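Local coordinates for protein NAD-dependent epimerase/dehydratase (Veillonella parvula, PDB 4HNH) that binds NADP in a Rossmann-type domain and is probably an NAD(P)-dependent epimerase or dehydratase, at residues W156-P161 / D177-R182. Residues are numbered along the deposited sequence; the frame is centred on the assembly and turned at random.
Sequences WLYNDP and DAQVSR. With NAP (NADP nicotinamide-adenine-dinucleotide phosphate), chain C.
With CG of Arg182 opposite the carbonyl carbon (chi1 -71°) and the chain stretched out to NE, the guanidinium is carried in against Leu157, between the cofactor's diphosphate and the side-chain carbonyl of Asn159, brought round by the same kind of first torsion (chi1 -61°). Arg182 NH1 donates to Asn159 OD1 at 2.9 Å; the acceptor lies near the guanidinium plane, whereas the donor stands above the amide's carbonyl plane rather than on a lone pair. At another edge, Arg182 NE gives a 2.9 Å bond to the NADP phosphate oxygen O1N, and CB of Leu157 lies over the centre of one guanidinium face. Arginine suits this place because its flat cation can serve an amide and a phosphate at its edges while an aliphatic group packs on its face. A lysine in its place would probably leave Asn159 OD1 or O1N without its mate, and Leu157 CB without a flat face to pack on.

The frame is a parallel pairing in the Rossmann-type sheet, strand 148-158 beside 180-181, just before helix 182-193. Val180 N donates to Trp156 O (2.9 Å) and Arg182 N to Tyr158 O (2.8 Å), with a weak bond from Tyr158 N to Val180 O between them. Leu157 turns its N away from this ladder to the nicotinamide carboxamide, bonding O7N at 2.9 Å. Its side chain lies alongside Val180, CD2 to CG1 3.8 Å, two branched apolar residues filling the same side of the sheet.

Tyr158 and Ser181 occupy the other side. CB of Ser181 sits over the tyrosine ring in a CH-pi contact, 4.3 Å from its centroid, while the Tyr158 hydroxyl bonds Glu210. Ser181, small and polar, is the N-cap: its OG bonds Ala184 N in the helix's first turn, as well as Lys163 O.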
loop_
_atom_site.group_PDB
_atom_site.type_symbol
_atom_site.label_atom_id
_atom_site.label_comp_id
_atom_site.label_asym_id
_atom_site.label_seq_id
_atom_site.Cartn_x
_atom_site.Cartn_y
_atom_site.Cartn_z
ATOM N N TRP A 156 -0.254 2.200 13.138
ATOM C CA TRP A 156 0.183 3.591 13.077
ATOM C C TRP A 156 1.612 3.750 12.549
ATOM O O TRP A 156 2.524 3.032 12.956
ATOM C CB TRP A 156 0.050 4.258 14.442
ATOM C CG TRP A 156 -1.363 4.475 14.853
ATOM C CD1 TRP A 156 -2.152 3.637 15.605
ATOM C CD2 TRP A 156 -2.173 5.614 14.544
ATOM N NE1 TRP A 156 -3.395 4.194 15.785
ATOM C CE2 TRP A 156 -3.435 5.408 15.145
ATOM C CE3 TRP A 156 -1.945 6.798 13.839
ATOM C CZ2 TRP A 156 -4.476 6.344 15.045
ATOM C CZ3 TRP A 156 -2.970 7.718 13.735
ATOM C CH2 TRP A 156 -4.218 7.492 14.338
ATOM N N LEU A 157 1.798 4.711 11.648
ATOM C CA LEU A 157 3.067 4.857 10.943
ATOM C C LEU A 157 3.989 5.921 11.519
ATOM O O LEU A 157 3.536 6.965 12.010
ATOM C CB LEU A 157 2.817 5.200 9.466
ATOM C CG LEU A 157 2.045 4.164 8.649
ATOM C CD1 LEU A 157 1.690 4.718 7.260
ATOM C CD2 LEU A 157 2.830 2.880 8.523
ATOM N N TYR A 158 5.289 5.673 11.397
ATOM C CA TYR A 158 6.306 6.677 11.695
ATOM C C TYR A 158 7.544 6.347 10.855
ATOM O O TYR A 158 7.595 5.300 10.203
ATOM C CB TYR A 158 6.624 6.718 13.200
ATOM C CG TYR A 158 7.387 5.527 13.725
ATOM C CD1 TYR A 158 8.722 5.647 14.091
ATOM C CD2 TYR A 158 6.780 4.292 13.853
ATOM C CE1 TYR A 158 9.429 4.562 14.569
ATOM C CE2 TYR A 158 7.471 3.201 14.321
ATOM C CZ TYR A 158 8.793 3.343 14.695
ATOM O OH TYR A 158 9.498 2.265 15.168
ATOM N N ASN A 159 8.528 7.240 10.856
ATOM C CA ASN A 159 9.729 7.032 10.057
ATOM C C ASN A 159 10.940 6.769 10.936
ATOM O O ASN A 159 11.224 7.538 11.856
ATOM C CB ASN A 159 9.996 8.254 9.178
ATOM C CG ASN A 159 8.875 8.521 8.202
ATOM O OD1 ASN A 159 8.256 7.594 7.680
ATOM N ND2 ASN A 159 8.595 9.799 7.958
ATOM N N ASP A 160 11.638 5.674 10.652
ATOM C CA ASP A 160 12.917 5.384 11.280
ATOM C C ASP A 160 13.656 4.308 10.487
ATOM O O ASP A 160 13.320 3.132 10.579
ATOM C CB ASP A 160 12.719 4.908 12.717
ATOM C CG ASP A 160 14.036 4.743 13.454
ATOM O OD1 ASP A 160 14.018 4.670 14.699
ATOM O OD2 ASP A 160 15.093 4.705 12.781
ATOM N N PRO A 161 14.678 4.715 9.722
ATOM C CA PRO A 161 15.526 3.841 8.897
ATOM C C PRO A 161 16.198 2.723 9.700
ATOM O O PRO A 161 16.580 1.699 9.127
ATOM C CB PRO A 161 16.602 4.797 8.372
ATOM C CG PRO A 161 15.986 6.145 8.434
ATOM C CD PRO A 161 15.086 6.127 9.634
ATOM N N ASP A 177 0.202 -4.816 17.831
ATOM C CA ASP A 177 1.251 -3.829 17.547
ATOM C C ASP A 177 0.672 -2.443 17.286
ATOM O O ASP A 177 -0.150 -2.267 16.387
ATOM C CB ASP A 177 2.122 -4.268 16.355
ATOM C CG ASP A 177 2.823 -5.594 16.588
ATOM O OD1 ASP A 177 3.040 -5.988 17.754
ATOM O OD2 ASP A 177 3.212 -6.222 15.585
ATOM N N ALA A 178 1.104 -1.467 18.083
ATOM C CA ALA A 178 0.539 -0.123 18.039
ATOM C C ALA A 178 1.172 0.757 16.977
ATOM O O ALA A 178 0.716 1.870 16.739
ATOM C CB ALA A 178 0.686 0.546 19.404
ATOM N N GLN A 179 2.235 0.274 16.354
ATOM C CA GLN A 179 2.960 1.096 15.399
ATOM C C GLN A 179 3.858 0.249 14.507
ATOM O O GLN A 179 4.133 -0.920 14.811
ATOM C CB GLN A 179 3.792 2.139 16.135
ATOM C CG GLN A 179 4.951 1.513 16.921
ATOM C CD GLN A 179 5.763 2.547 17.657
ATOM O OE1 GLN A 179 5.215 3.497 18.191
ATOM N NE2 GLN A 179 7.081 2.365 17.689
ATOM N N VAL A 180 4.300 0.844 13.399
ATOM C CA VAL A 180 5.269 0.218 12.504
ATOM C C VAL A 180 5.932 1.319 11.678
ATOM O O VAL A 180 5.285 2.302 11.346
ATOM C CB VAL A 180 4.589 -0.834 11.591
ATOM C CG1 VAL A 180 3.605 -0.166 10.626
ATOM C CG2 VAL A 180 5.645 -1.664 10.849
ATOM N N SER A 181 7.218 1.180 11.373
ATOM C CA SER A 181 7.886 2.242 10.609
ATOM C C SER A 181 7.522 2.090 9.130
ATOM O O SER A 181 7.235 0.995 8.657
ATOM C CB SER A 181 9.407 2.203 10.786
ATOM O OG SER A 181 9.953 1.088 10.102
ATOM N N ARG A 182 7.546 3.189 8.391
ATOM C CA ARG A 182 7.281 3.093 6.960
ATOM C C ARG A 182 8.361 2.251 6.264
ATOM O O ARG A 182 8.077 1.560 5.287
ATOM C CB ARG A 182 7.173 4.486 6.336
ATOM C CG ARG A 182 5.898 5.201 6.770
ATOM C CD ARG A 182 5.743 6.510 6.041
ATOM N NE ARG A 182 4.513 7.172 6.442
ATOM C CZ ARG A 182 4.424 7.966 7.508
ATOM N NH1 ARG A 182 5.488 8.179 8.275
ATOM N NH2 ARG A 182 3.265 8.539 7.816
HETATM P PA NAP C . 0.456 9.156 2.178
HETATM O O1A NAP C . 1.745 9.873 2.399
HETATM O O2A NAP C . -0.624 10.160 2.445
HETATM O O5B NAP C . 0.351 8.653 0.695
HETATM C C5B NAP C . -0.897 8.474 0.089
HETATM C C4B NAP C . -0.829 8.959 -1.304
HETATM O O4B NAP C . -2.006 8.566 -2.018
HETATM C C3B NAP C . -0.723 10.461 -1.356
HETATM O O3B NAP C . 0.471 10.844 -1.929
HETATM C C2B NAP C . -1.908 10.859 -2.172
HETATM O O2B NAP C . -1.639 11.872 -3.124
HETATM C C1B NAP C . -2.253 9.593 -2.903
HETATM N N9A NAP C . -3.634 9.655 -3.289
HETATM C C8A NAP C . -4.759 9.411 -2.485
HETATM N N7A NAP C . -5.857 9.617 -3.213
HETATM C C5A NAP C . -5.486 10.008 -4.519
HETATM C C6A NAP C . -6.203 10.354 -5.712
HETATM N N6A NAP C . -7.597 10.350 -5.731
HETATM N N1A NAP C . -5.502 10.698 -6.802
HETATM C C2A NAP C . -4.173 10.698 -6.803
HETATM N N3A NAP C . -3.452 10.381 -5.712
HETATM C C4A NAP C . -4.066 10.040 -4.578
HETATM O O3 NAP C . 0.254 7.933 3.164
HETATM P PN NAP C . 1.353 6.849 3.596
HETATM O O1N NAP C . 2.152 7.269 4.786
HETATM O O2N NAP C . 2.386 6.542 2.562
HETATM O O5D NAP C . 0.504 5.572 3.995
HETATM C C5D NAP C . -0.167 4.843 2.976
HETATM C C4D NAP C . -1.685 4.778 3.235
HETATM O O4D NAP C . -2.000 4.130 4.431
HETATM C C3D NAP C . -2.396 6.111 3.264
HETATM O O3D NAP C . -3.631 5.947 2.704
HETATM C C2D NAP C . -2.484 6.390 4.725
HETATM O O2D NAP C . -3.507 7.271 5.013
HETATM C C1D NAP C . -2.765 5.020 5.216
HETATM N N1N NAP C . -2.396 4.760 6.631
HETATM C C2N NAP C . -1.859 5.764 7.420
HETATM C C3N NAP C . -1.504 5.506 8.742
HETATM C C7N NAP C . -0.934 6.567 9.576
HETATM O O7N NAP C . -0.470 6.304 10.661
HETATM N N7N NAP C . -0.905 7.927 9.099
HETATM C C4N NAP C . -1.689 4.177 9.258
HETATM C C5N NAP C . -2.254 3.160 8.380
HETATM C C6N NAP C . -2.581 3.480 7.103
HETATM P P2B NAP C . -1.539 13.421 -2.806
HETATM O O1X NAP C . -2.690 14.030 -2.021
HETATM O O2X NAP C . -0.301 13.693 -1.961
HETATM O O3X NAP C . -1.428 14.221 -4.098
#